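Local coordinates for putative uncharacterized protein (PDB 4R12) that probably serves as an essential subunit of the gamma-secretase complex, an endoprotease that cuts membrane proteins such as Notch receptors within the membrane, at residues M218-T223 and E324-G329; S237-V242 and I457-F462; L230-D235 and E480-Y485; L245-S250 and D429-L434. All coordinates share one frame; numbering follows the deposited sequence.

All four contacts involve the large lobe of nicastrin and gather round helix 234-252 and strand 214-220, which precedes it in the chain. Interaction 1 joins that strand to strand 319-325. Interactions 3, 2 and 4 then follow one another along the chain, from the turn before the helix to its later turns, and meet 480-485, helix 452-463 and helix 427-441. Neighbouring centres lie 10 to 14 Å apart; those of interactions 3 and 4, which do not touch, are about 21 Å apart. Interaction 4 is nested within the loop closed by interaction 2, and interaction 2 within that of interaction 3. One central helix thus ties the sheet to chain segments remote in sequence.

Interaction 1 (M218-T223 and E324-G329)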
loop_
_atom_site.group_PDB
_atom_site.type_symbol
_atom_site.label_atom_id
_atom_site.label_comp_id
_atom_site.label_asym_id
_atom_site.label_seq_id
_atom_site.Cartn_x
_atom_site.Cartn_y
_atom_site.Cartn_z
ATOM N N MET A 218 -0.929 -14.875 -0.119
ATOM C CA MET A 218 -1.350 -13.531 0.258
ATOM C C MET A 218 -0.225 -12.525 0.212
ATOM O O MET A 218 0.956 -12.898 0.129
ATOM C CB MET A 218 -1.927 -13.547 1.665
ATOM C CG MET A 218 -0.864 -13.761 2.733
ATOM S SD MET A 218 -1.644 -14.250 4.285
ATOM C CE MET A 218 -0.315 -13.903 5.442
ATOM N N LEU A 219 -0.602 -11.251 0.287
ATOM C CA LEU A 219 0.354 -10.158 0.327
ATOM C C LEU A 219 -0.343 -8.906 0.839
ATOM O O LEU A 219 -1.578 -8.797 0.771
ATOM C CB LEU A 219 0.971 -9.895 -1.055
ATOM C CG LEU A 219 0.077 -9.609 -2.268
ATOM C CD1 LEU A 219 -0.462 -8.168 -2.286
ATOM C CD2 LEU A 219 0.856 -9.908 -3.562
ATOM N N PRO A 220 0.445 -7.960 1.359
ATOM C CA PRO A 220 -0.077 -6.634 1.694
ATOM C C PRO A 220 0.013 -5.730 0.468
ATOM O O PRO A 220 1.116 -5.535 -0.033
ATOM C CB PRO A 220 0.865 -6.169 2.813
ATOM C CG PRO A 220 2.185 -6.816 2.463
ATOM C CD PRO A 220 1.846 -8.138 1.795
ATOM N N PHE A 221 -1.098 -5.211 -0.044
ATOM C CA PHE A 221 -0.968 -4.392 -1.257
ATOM C C PHE A 221 -0.908 -2.884 -0.985
ATOM O O PHE A 221 -0.542 -2.111 -1.884
ATOM C CB PHE A 221 -2.083 -4.706 -2.278
ATOM C CG PHE A 221 -3.454 -4.161 -1.932
ATOM C CD1 PHE A 221 -3.868 -2.906 -2.401
ATOM C CD2 PHE A 221 -4.365 -4.936 -1.224
ATOM C CE1 PHE A 221 -5.140 -2.427 -2.124
ATOM C CE2 PHE A 221 -5.635 -4.465 -0.945
ATOM C CZ PHE A 221 -6.028 -3.207 -1.398
ATOM N N ASP A 222 -1.216 -2.448 0.230
ATOM C CA ASP A 222 -1.151 -1.013 0.502
ATOM C C ASP A 222 0.298 -0.569 0.725
ATOM O O ASP A 222 1.182 -1.381 1.027
ATOM C CB ASP A 222 -2.028 -0.627 1.705
ATOM C CG ASP A 222 -1.551 -1.242 3.008
ATOM O OD1 ASP A 222 -1.352 -2.470 3.051
ATOM O OD2 ASP A 222 -1.372 -0.491 3.995
ATOM N N THR A 223 0.533 0.728 0.536
ATOM C CA THR A 223 1.873 1.287 0.567
ATOM C C THR A 223 1.932 2.523 1.452
ATOM O O THR A 223 0.904 2.987 1.964
ATOM C CB THR A 223 2.339 1.684 -0.836
ATOM O OG1 THR A 223 1.335 2.519 -1.421
ATOM C CG2 THR A 223 2.561 0.439 -1.715
ATOM N N GLU A 324 3.311 -15.978 1.804
ATOM C CA GLU A 324 3.220 -14.529 1.712
ATOM C C GLU A 324 4.331 -13.958 0.845
ATOM O O GLU A 324 5.494 -14.340 0.970
ATOM C CB GLU A 324 3.278 -13.871 3.097
ATOM C CG GLU A 324 3.183 -12.327 3.039
ATOM C CD GLU A 324 3.186 -11.684 4.412
ATOM O OE1 GLU A 324 3.207 -12.437 5.418
ATOM O OE2 GLU A 324 3.186 -10.425 4.490
ATOM N N LEU A 325 3.957 -13.039 -0.038
ATOM C CA LEU A 325 4.926 -12.267 -0.796
ATOM C C LEU A 325 5.172 -10.947 -0.065
ATOM O O LEU A 325 4.233 -10.231 0.230
ATOM C CB LEU A 325 4.413 -12.010 -2.214
ATOM C CG LEU A 325 3.952 -13.266 -2.950
ATOM C CD1 LEU A 325 3.595 -12.887 -4.375
ATOM C CD2 LEU A 325 5.038 -14.348 -2.920
ATOM N N ASN A 326 6.426 -10.628 0.243
ATOM C CA ASN A 326 6.670 -9.406 0.996
ATOM C C ASN A 326 8.017 -8.784 0.659
ATOM O O ASN A 326 9.041 -9.096 1.293
ATOM C CB ASN A 326 6.569 -9.687 2.495
ATOM C CG ASN A 326 6.326 -8.413 3.297
ATOM O OD1 ASN A 326 7.118 -7.475 3.223
ATOM N ND2 ASN A 326 5.205 -8.357 4.019
ATOM N N GLN A 327 7.971 -7.896 -0.339
ATOM C CA GLN A 327 9.123 -7.264 -1.011
ATOM C C GLN A 327 9.954 -8.281 -1.800
ATOM O O GLN A 327 10.891 -8.893 -1.269
ATOM C CB GLN A 327 9.996 -6.499 -0.002
ATOM C CG GLN A 327 9.206 -5.490 0.838
ATOM C CD GLN A 327 10.100 -4.429 1.478
ATOM O OE1 GLN A 327 10.307 -3.350 0.915
ATOM N NE2 GLN A 327 10.658 -4.749 2.640
ATOM N N ILE A 328 9.610 -8.463 -3.076
ATOM C CA ILE A 328 10.264 -9.502 -3.886
ATOM C C ILE A 328 10.810 -8.974 -5.213
ATOM O O ILE A 328 11.201 -9.758 -6.095
ATOM C CB ILE A 328 9.298 -10.683 -4.160
ATOM C CG1 ILE A 328 8.060 -10.229 -4.948
ATOM C CG2 ILE A 328 8.895 -11.372 -2.845
ATOM C CD1 ILE A 328 7.190 -11.410 -5.437
ATOM N N GLY A 329 10.882 -7.644 -5.335
ATOM C CA GLY A 329 11.257 -7.001 -6.585
ATOM C C GLY A 329 12.704 -6.537 -6.658
ATOM O O GLY A 329 13.159 -5.989 -7.677
#
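Met218 and Glu324 pair across neighbouring parallel strands, 214-220 and 319-325, in the sheet of the nicastrin large lobe, whose family belongs to the zinc exopeptidase clan. Their CA atoms lie 4.9 Å apart, and both side chains emerge on the same face of the sheet. The backbone link is a nearly straight hydrogen bond from Leu325 N to Met218 O (3.0 Å, 160° at the hydrogen), and the same oxygen also receives a CA-H contact from Glu324. Above it the two long side chains cross obliquely. Glu324 has CG anti to its backbone N (chi1 -180°) and continues extended; Met218 CE reaches the carboxylate at OE1, 3.8 Å away. The other oxygen, OE2, lies 3.8 Å from Pro220 CD. Beyond the contact, Ser385 OG bonds to OE1 and Ser384 N to OE2, so, with Asn326, three donors hold the buried carboxylate. An alanine in place of Glu324 would probably leave Ser385 OG, Ser384 N and the Asn326 amide without their acceptor and open a gap beside Met218 CE. Leu325 turns to the other side of the sheet, where its CD1 meets Leu219 CD2 at 4.1 Å, while its buried carbonyl oxygen finds no hydrogen-bond partner in the model. Asn326 ND2 donates to Glu324 OE2 at 2.9 Å, approaching from above the carboxylate plane while the acceptor stays in the amide plane.

Interaction 2 (S237-V242 and I457-F462); sequences SSFATV and ILYPCF
Val242 pushes its two methyl groups against different parts of helix 452-463. With CG1 anti to its backbone N (chi1 170°), that methyl rests 3.8 Å from Tyr459 CA and near the plane of the tyrosine ring, at its edge. CG2 takes the other branch and comes within 3.6 Å of Phe462 CB, the two side chains sliding past each other in opposite directions; it also approaches Leu458 CG. With CG anti to its carbonyl carbon (chi1 -77°), Phe462 lays its ring under Leu458 CD1, from one turn earlier, 3.7 Å above the plane and over the centre; Thr241 CG2 meets the ring edge at CE2, 3.9 Å off. Phe462 also makes an edge-to-face pair with Phe484. On the other flank Phe239 CD2 meets Tyr459 CE1 at 3.9 Å. No hydrogen bond crosses this apolar interface; Ser238 OG instead lies within hydrogen-bonding distance of Ile232 O and Gly233 O, its one proton serving either. The axes of the two short helical segments run nearly antiparallel (159°) and approach to 9.4 Å. Because Ala240 and Thr241 also touch Leu219, helix 234-252 lies between strand 214-220 and helix 452-463, the layered packing of an alpha/beta fold.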
loop_
_atom_site.group_PDB
_atom_site.type_symbol
_atom_site.label_atom_id
_atom_site.label_comp_id
_atom_site.label_asym_id
_atom_site.label_seq_id
_atom_site.Cartn_x
_atom_site.Cartn_y
_atom_site.Cartn_z
ATOM N N SER A 237 5.370 -3.028 -1.996
ATOM C CA SER A 237 4.151 -3.804 -2.234
ATOM C C SER A 237 3.860 -4.133 -3.707
ATOM O O SER A 237 3.505 -5.259 -4.036
ATOM C CB SER A 237 2.931 -3.050 -1.687
ATOM O OG SER A 237 3.037 -2.777 -0.297
ATOM N N SER A 238 3.948 -3.133 -4.582
ATOM C CA SER A 238 3.254 -3.248 -5.861
ATOM C C SER A 238 3.950 -4.199 -6.843
ATOM O O SER A 238 3.285 -4.782 -7.713
ATOM C CB SER A 238 3.051 -1.853 -6.474
ATOM O OG SER A 238 4.281 -1.229 -6.783
ATOM N N PHE A 239 5.264 -4.405 -6.709
ATOM C CA PHE A 239 5.895 -5.452 -7.525
ATOM C C PHE A 239 5.228 -6.799 -7.214
ATOM O O PHE A 239 4.804 -7.511 -8.140
ATOM C CB PHE A 239 7.416 -5.508 -7.294
ATOM C CG PHE A 239 8.162 -6.486 -8.192
ATOM C CD1 PHE A 239 8.145 -7.855 -7.938
ATOM C CD2 PHE A 239 8.947 -6.021 -9.241
ATOM C CE1 PHE A 239 8.858 -8.742 -8.742
ATOM C CE2 PHE A 239 9.668 -6.908 -10.036
ATOM C CZ PHE A 239 9.622 -8.264 -9.791
ATOM N N ALA A 240 5.114 -7.141 -5.926
ATOM C CA ALA A 240 4.421 -8.359 -5.514
ATOM C C ALA A 240 2.944 -8.378 -5.929
ATOM O O ALA A 240 2.422 -9.419 -6.339
ATOM C CB ALA A 240 4.542 -8.569 -3.976
ATOM N N THR A 241 2.270 -7.236 -5.837
ATOM C CA THR A 241 0.879 -7.181 -6.290
ATOM C C THR A 241 0.752 -7.561 -7.773
ATOM O O THR A 241 -0.112 -8.359 -8.147
ATOM C CB THR A 241 0.277 -5.789 -6.057
ATOM O OG1 THR A 241 0.384 -5.465 -4.663
ATOM C CG2 THR A 241 -1.193 -5.764 -6.487
ATOM N N VAL A 242 1.621 -7.002 -8.610
ATOM C CA VAL A 242 1.651 -7.359 -10.032
ATOM C C VAL A 242 1.947 -8.842 -10.217
ATOM O O VAL A 242 1.323 -9.544 -11.049
ATOM C CB VAL A 242 2.719 -6.531 -10.780
ATOM C CG1 VAL A 242 2.923 -7.054 -12.194
ATOM C CG2 VAL A 242 2.310 -5.065 -10.815
ATOM N N ILE A 457 1.352 -5.439 -19.534
ATOM C CA ILE A 457 0.405 -4.346 -19.312
ATOM C C ILE A 457 0.371 -3.940 -17.838
ATOM O O ILE A 457 0.462 -2.743 -17.500
ATOM C CB ILE A 457 -1.018 -4.740 -19.761
ATOM C CG1 ILE A 457 -1.091 -4.805 -21.291
ATOM C CG2 ILE A 457 -2.055 -3.734 -19.229
ATOM C CD1 ILE A 457 -2.339 -5.510 -21.773
ATOM N N LEU A 458 0.260 -4.934 -16.959
ATOM C CA LEU A 458 0.028 -4.649 -15.541
ATOM C C LEU A 458 1.252 -4.066 -14.836
ATOM O O LEU A 458 1.114 -3.208 -13.961
ATOM C CB LEU A 458 -0.425 -5.909 -14.806
ATOM C CG LEU A 458 -0.892 -5.622 -13.373
ATOM C CD1 LEU A 458 -2.086 -4.721 -13.378
ATOM C CD2 LEU A 458 -1.234 -6.909 -12.632
ATOM N N TYR A 459 2.448 -4.523 -15.203
ATOM C CA TYR A 459 3.653 -4.085 -14.496
ATOM C C TYR A 459 3.860 -2.555 -14.576
ATOM O O TYR A 459 3.922 -1.888 -13.530
ATOM C CB TYR A 459 4.871 -4.845 -15.024
ATOM C CG TYR A 459 6.168 -4.434 -14.389
ATOM C CD1 TYR A 459 6.409 -4.670 -13.039
ATOM C CD2 TYR A 459 7.159 -3.826 -15.136
ATOM C CE1 TYR A 459 7.628 -4.301 -12.445
ATOM C CE2 TYR A 459 8.373 -3.455 -14.555
ATOM C CZ TYR A 459 8.595 -3.700 -13.213
ATOM O OH TYR A 459 9.803 -3.323 -12.651
ATOM N N PRO A 460 3.918 -1.979 -15.795
ATOM C CA PRO A 460 3.990 -0.511 -15.825
ATOM C C PRO A 460 2.738 0.162 -15.274
ATOM O O PRO A 460 2.846 1.274 -14.742
ATOM C CB PRO A 460 4.154 -0.174 -17.322
ATOM C CG PRO A 460 3.998 -1.421 -18.063
ATOM C CD PRO A 460 3.801 -2.569 -17.145
ATOM N N CYS A 461 1.580 -0.495 -15.382
ATOM C CA CYS A 461 0.351 0.074 -14.829
ATOM C C CYS A 461 0.443 0.314 -13.307
ATOM O O CYS A 461 -0.027 1.339 -12.811
ATOM C CB CYS A 461 -0.844 -0.831 -15.133
ATOM S SG CYS A 461 -2.426 -0.135 -14.617
ATOM N N PHE A 462 1.035 -0.621 -12.563
ATOM C CA PHE A 462 1.101 -0.456 -11.115
ATOM C C PHE A 462 2.422 0.137 -10.617
ATOM O O PHE A 462 2.523 0.500 -9.443
ATOM C CB PHE A 462 0.841 -1.790 -10.402
ATOM C CG PHE A 462 -0.623 -2.202 -10.355
ATOM C CD1 PHE A 462 -1.576 -1.537 -11.102
ATOM C CD2 PHE A 462 -1.036 -3.256 -9.535
ATOM C CE1 PHE A 462 -2.925 -1.900 -11.042
ATOM C CE2 PHE A 462 -2.380 -3.640 -9.474
ATOM C CZ PHE A 462 -3.329 -2.942 -10.233
#

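Interaction 3 (L230-D235 and E480-Y485); sequences LSIGAD and EVPNFY
The turn that leads into helix 234-252 docks on the irregular segment 480-485 through Ser231, whose CA lies 4.4 Å from Asn483 CA and which centres an inverse gamma turn. Two residues further on, Gly233 occupies the N-cap of the helix, with a positive phi that suits glycine. Ser231 joins both of its oxygens to the facing backbone. Its carbonyl accepts from Phe484 N (3.0 Å), the donor standing 39° out of the carbonyl plane, and also bonds to Thr223 OG1. Its hydroxyl, placed between the backbone N and the carbonyl carbon (chi1 56°), accepts from Tyr485 N at 3.1 Å and has a second partner in Arg228 O. An alanine in place of Ser231 would probably leave Tyr485 N without this acceptor and Arg228 O without its hydroxyl. Ile232 adds packing: its CG1 lies 3.1 Å from Pro482 O and 3.8 Å from Val481 CG1, the valine side chain crossing at about a right angle. Leu230 CD2 touches that same valine methyl at 4.2 Å. The carbonyl oxygen of Ile232 approaches the Phe484 ring at its edge, near CD2. Asn483, though its CB lies against Ser231 OG, folds its amide back over its own segment: ND2 donates to Val481 O at 2.9 Å, nearly along the C=O axis of Val481, whose oxygen lies close to the plane of the Asn483 amide.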
loop_
_atom_site.group_PDB
_atom_site.type_symbol
_atom_site.label_atom_id
_atom_site.label_comp_id
_atom_site.label_asym_id
_atom_site.label_seq_id
_atom_site.Cartn_x
_atom_site.Cartn_y
_atom_site.Cartn_z
ATOM N N LEU A 230 1.954 9.839 -3.918
ATOM C CA LEU A 230 3.078 9.326 -4.699
ATOM C C LEU A 230 3.510 7.943 -4.226
ATOM O O LEU A 230 4.619 7.506 -4.529
ATOM C CB LEU A 230 4.286 10.272 -4.624
ATOM C CG LEU A 230 4.053 11.684 -5.168
ATOM C CD1 LEU A 230 5.305 12.550 -5.007
ATOM C CD2 LEU A 230 3.640 11.582 -6.646
ATOM N N SER A 231 2.630 7.260 -3.499
ATOM C CA SER A 231 2.970 5.994 -2.858
ATOM C C SER A 231 2.904 4.776 -3.795
ATOM O O SER A 231 2.095 3.849 -3.565
ATOM C CB SER A 231 2.041 5.768 -1.651
ATOM O OG SER A 231 0.680 5.827 -2.058
ATOM N N ILE A 232 3.743 4.788 -4.828
ATOM C CA ILE A 232 3.893 3.651 -5.736
ATOM C C ILE A 232 4.323 2.400 -4.968
ATOM O O ILE A 232 3.766 1.313 -5.177
ATOM C CB ILE A 232 4.922 3.957 -6.839
ATOM C CG1 ILE A 232 4.461 5.167 -7.665
ATOM C CG2 ILE A 232 5.181 2.721 -7.746
ATOM C CD1 ILE A 232 5.414 5.531 -8.779
ATOM N N GLY A 233 5.288 2.571 -4.054
ATOM C CA GLY A 233 5.829 1.462 -3.263
ATOM C C GLY A 233 6.150 0.230 -4.109
ATOM O O GLY A 233 5.624 -0.853 -3.856
ATOM N N ALA A 234 7.001 0.405 -5.113
ATOM C CA ALA A 234 7.280 -0.657 -6.068
ATOM C C ALA A 234 7.803 -1.917 -5.352
ATOM O O ALA A 234 7.182 -2.976 -5.435
ATOM C CB ALA A 234 8.271 -0.176 -7.126
ATOM N N ASP A 235 8.892 -1.801 -4.593
ATOM C CA ASP A 235 9.372 -2.993 -3.877
ATOM C C ASP A 235 8.560 -3.250 -2.616
ATOM O O ASP A 235 8.340 -4.402 -2.241
ATOM C CB ASP A 235 10.861 -2.891 -3.523
ATOM C CG ASP A 235 11.493 -4.268 -3.302
ATOM O OD1 ASP A 235 11.032 -5.230 -3.961
ATOM O OD2 ASP A 235 12.417 -4.396 -2.464
ATOM N N GLU A 480 -2.713 9.729 -12.144
ATOM C CA GLU A 480 -2.201 8.610 -12.931
ATOM C C GLU A 480 -0.947 8.024 -12.320
ATOM O O GLU A 480 -0.460 7.002 -12.777
ATOM C CB GLU A 480 -1.923 9.040 -14.379
ATOM C CG GLU A 480 -3.170 9.554 -15.100
ATOM C CD GLU A 480 -2.922 9.813 -16.585
ATOM O OE1 GLU A 480 -1.794 10.205 -16.951
ATOM O OE2 GLU A 480 -3.859 9.609 -17.381
ATOM N N VAL A 481 -0.407 8.660 -11.288
ATOM C CA VAL A 481 0.668 8.004 -10.535
ATOM C C VAL A 481 0.040 6.900 -9.714
ATOM O O VAL A 481 -0.862 7.165 -8.930
ATOM C CB VAL A 481 1.422 8.970 -9.596
ATOM C CG1 VAL A 481 2.492 8.192 -8.787
ATOM C CG2 VAL A 481 2.053 10.101 -10.385
ATOM N N PRO A 482 0.498 5.650 -9.895
ATOM C CA PRO A 482 -0.071 4.606 -9.038
ATOM C C PRO A 482 0.207 4.940 -7.576
ATOM O O PRO A 482 1.349 5.265 -7.253
ATOM C CB PRO A 482 0.686 3.332 -9.445
ATOM C CG PRO A 482 1.401 3.675 -10.734
ATOM C CD PRO A 482 1.599 5.157 -10.738
ATOM N N ASN A 483 -0.808 4.916 -6.723
ATOM C CA ASN A 483 -0.563 5.140 -5.303
ATOM C C ASN A 483 -1.472 4.251 -4.469
ATOM O O ASN A 483 -2.681 4.261 -4.644
ATOM C CB ASN A 483 -0.740 6.622 -4.934
ATOM C CG ASN A 483 -2.136 7.164 -5.254
ATOM O OD1 ASN A 483 -2.904 7.496 -4.344
ATOM N ND2 ASN A 483 -2.446 7.308 -6.544
ATOM N N PHE A 484 -0.876 3.465 -3.578
ATOM C CA PHE A 484 -1.608 2.409 -2.877
ATOM C C PHE A 484 -1.740 2.659 -1.371
ATOM O O PHE A 484 -2.046 1.744 -0.603
ATOM C CB PHE A 484 -0.927 1.052 -3.139
ATOM C CG PHE A 484 -0.943 0.661 -4.598
ATOM C CD1 PHE A 484 -2.051 0.019 -5.136
ATOM C CD2 PHE A 484 0.124 0.962 -5.431
ATOM C CE1 PHE A 484 -2.093 -0.330 -6.489
ATOM C CE2 PHE A 484 0.086 0.615 -6.785
ATOM C CZ PHE A 484 -1.031 -0.033 -7.302
ATOM N N TYR A 485 -1.533 3.901 -0.951
ATOM C CA TYR A 485 -1.869 4.252 0.432
ATOM C C TYR A 485 -3.354 3.947 0.626
ATOM O O TYR A 485 -4.169 4.259 -0.237
ATOM C CB TYR A 485 -1.550 5.719 0.709
ATOM C CG TYR A 485 -2.213 6.257 1.957
ATOM C CD1 TYR A 485 -1.967 5.685 3.197
ATOM C CD2 TYR A 485 -3.059 7.362 1.892
ATOM C CE1 TYR A 485 -2.565 6.191 4.352
ATOM C CE2 TYR A 485 -3.661 7.878 3.038
ATOM C CZ TYR A 485 -3.411 7.280 4.261
ATOM O OH TYR A 485 -3.994 7.775 5.397
#

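Interaction 4 (L245-S250 and D429-L434); sequences LSVIKS and DIVYIL
Val431 fits its branched side chain against the backbone of helix 234-252, and this makes the dense centre of a small helix-helix contact. Its CG1, anti to the backbone N (chi1 176°), lies 3.8 Å from Val247 N and equally near Ser246 C, while CG2 rests on Ser246 CB at 3.9 Å. Val247 answers from the other helix: its CG2 reaches Val431 O at 3.7 Å, touches Val431 CG1, and meets Leu434 CB at 3.9 Å, where the side chains cross at about a right angle. The two valines supply more than half of the surface buried here, and their CA atoms are the nearest pair. Away from them the contact thins out quickly. The axes of the two short segments approach to 9.0 Å but cross at 54°, which carries the helices apart beyond the valine pair, and no hydrogen bond joins them. Ser250 adds just a van der Waals touch of OG on Val431 CG1; the hydroxyl itself is turned back to Ser246 O at 2.7 Å. That oxygen also accepts Ser250 N, the two donors arriving on opposite faces of its plane, and Ser250 OG has a further partner in Asp451 N. Around this contact, Leu245 and Ile248 face helix 500-512, Ser246 meets Phe454 and Ile455 of helix 452-463, and on the far side Ile430 and Ile433 pack helix 427-441 onto Ile370 of strand 370-374.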
loop_
_atom_site.group_PDB
_atom_site.type_symbol
_atom_site.label_atom_id
_atom_site.label_comp_id
_atom_site.label_asym_id
_atom_site.label_seq_id
_atom_site.Cartn_x
_atom_site.Cartn_y
_atom_site.Cartn_z
ATOM N N LEU A 245 -1.153 -11.080 -9.088
ATOM C CA LEU A 245 -2.201 -10.998 -10.107
ATOM C C LEU A 245 -1.780 -11.726 -11.389
ATOM O O LEU A 245 -2.615 -12.371 -12.033
ATOM C CB LEU A 245 -2.580 -9.533 -10.425
ATOM C CG LEU A 245 -3.343 -8.826 -9.294
ATOM C CD1 LEU A 245 -3.383 -7.306 -9.535
ATOM C CD2 LEU A 245 -4.775 -9.373 -9.179
ATOM N N SER A 246 -0.501 -11.640 -11.751
ATOM C CA SER A 246 -0.017 -12.283 -12.975
ATOM C C SER A 246 0.067 -13.812 -12.799
ATOM O O SER A 246 -0.182 -14.574 -13.739
ATOM C CB SER A 246 1.340 -11.706 -13.391
ATOM O OG SER A 246 1.228 -10.301 -13.612
ATOM N N VAL A 247 0.394 -14.246 -11.588
ATOM C CA VAL A 247 0.315 -15.653 -11.218
ATOM C C VAL A 247 -1.120 -16.173 -11.374
ATOM O O VAL A 247 -1.355 -17.229 -11.951
ATOM C CB VAL A 247 0.797 -15.871 -9.758
ATOM C CG1 VAL A 247 0.314 -17.219 -9.212
ATOM C CG2 VAL A 247 2.328 -15.777 -9.676
ATOM N N ILE A 248 -2.076 -15.414 -10.846
ATOM C CA ILE A 248 -3.497 -15.768 -10.909
ATOM C C ILE A 248 -3.959 -15.809 -12.374
ATOM O O ILE A 248 -4.605 -16.770 -12.818
ATOM C CB ILE A 248 -4.338 -14.774 -10.078
ATOM C CG1 ILE A 248 -4.014 -14.960 -8.590
ATOM C CG2 ILE A 248 -5.825 -14.994 -10.303
ATOM C CD1 ILE A 248 -4.539 -13.885 -7.693
ATOM N N LYS A 249 -3.579 -14.804 -13.150
ATOM C CA LYS A 249 -3.926 -14.825 -14.565
ATOM C C LYS A 249 -3.329 -16.055 -15.273
ATOM O O LYS A 249 -3.976 -16.674 -16.130
ATOM C CB LYS A 249 -3.459 -13.543 -15.256
ATOM C CG LYS A 249 -3.817 -13.485 -16.751
ATOM C CD LYS A 249 -5.314 -13.183 -16.970
ATOM C CE LYS A 249 -5.630 -13.036 -18.473
ATOM N NZ LYS A 249 -7.094 -12.932 -18.717
ATOM N N SER A 250 -2.102 -16.411 -14.906
ATOM C CA SER A 250 -1.449 -17.559 -15.528
ATOM C C SER A 250 -2.132 -18.861 -15.103
ATOM O O SER A 250 -2.326 -19.763 -15.915
ATOM C CB SER A 250 0.038 -17.583 -15.182
ATOM O OG SER A 250 0.658 -16.375 -15.600
ATOM N N ASP A 429 10.315 -14.789 -14.433
ATOM C CA ASP A 429 10.814 -15.921 -13.652
ATOM C C ASP A 429 10.052 -16.098 -12.342
ATOM O O ASP A 429 9.638 -17.212 -12.012
ATOM C CB ASP A 429 12.315 -15.763 -13.379
ATOM C CG ASP A 429 13.171 -16.285 -14.529
ATOM O OD1 ASP A 429 12.610 -16.957 -15.415
ATOM O OD2 ASP A 429 14.395 -16.043 -14.533
ATOM N N ILE A 430 9.845 -15.005 -11.601
ATOM C CA ILE A 430 9.131 -15.102 -10.338
ATOM C C ILE A 430 7.673 -15.546 -10.561
ATOM O O ILE A 430 7.168 -16.417 -9.832
ATOM C CB ILE A 430 9.211 -13.756 -9.562
ATOM C CG1 ILE A 430 10.669 -13.506 -9.140
ATOM C CG2 ILE A 430 8.293 -13.769 -8.336
ATOM C CD1 ILE A 430 10.939 -12.115 -8.527
ATOM N N VAL A 431 7.002 -14.986 -11.578
ATOM C CA VAL A 431 5.635 -15.414 -11.874
ATOM C C VAL A 431 5.602 -16.899 -12.266
ATOM O O VAL A 431 4.758 -17.668 -11.778
ATOM C CB VAL A 431 4.992 -14.574 -12.995
ATOM C CG1 VAL A 431 3.597 -15.111 -13.346
ATOM C CG2 VAL A 431 4.902 -13.107 -12.562
ATOM N N TYR A 432 6.526 -17.306 -13.123
ATOM C CA TYR A 432 6.590 -18.710 -13.521
ATOM C C TYR A 432 6.837 -19.631 -12.332
ATOM O O TYR A 432 6.133 -20.640 -12.146
ATOM C CB TYR A 432 7.677 -18.945 -14.574
ATOM C CG TYR A 432 7.784 -20.421 -14.901
ATOM C CD1 TYR A 432 6.806 -21.041 -15.670
ATOM C CD2 TYR A 432 8.825 -21.206 -14.393
ATOM C CE1 TYR A 432 6.868 -22.399 -15.968
ATOM C CE2 TYR A 432 8.891 -22.573 -14.682
ATOM C CZ TYR A 432 7.904 -23.162 -15.467
ATOM O OH TYR A 432 7.935 -24.506 -15.766
ATOM N N ILE A 433 7.839 -19.290 -11.526
ATOM C CA ILE A 433 8.189 -20.140 -10.400
ATOM C C ILE A 433 7.036 -20.204 -9.398
ATOM O O ILE A 433 6.672 -21.290 -8.952
ATOM C CB ILE A 433 9.491 -19.646 -9.723
ATOM C CG1 ILE A 433 10.663 -19.828 -10.689
ATOM C CG2 ILE A 433 9.748 -20.399 -8.422
ATOM C CD1 ILE A 433 11.904 -19.019 -10.327
ATOM N N LEU A 434 6.438 -19.060 -9.057
ATOM C CA LEU A 434 5.359 -19.078 -8.072
ATOM C C LEU A 434 4.105 -19.784 -8.604
ATOM O O LEU A 434 3.428 -20.487 -7.855
ATOM C CB LEU A 434 5.009 -17.657 -7.609
ATOM C CG LEU A 434 6.082 -16.988 -6.731
ATOM C CD1 LEU A 434 5.716 -15.528 -6.450
ATOM C CD2 LEU A 434 6.322 -17.752 -5.397
#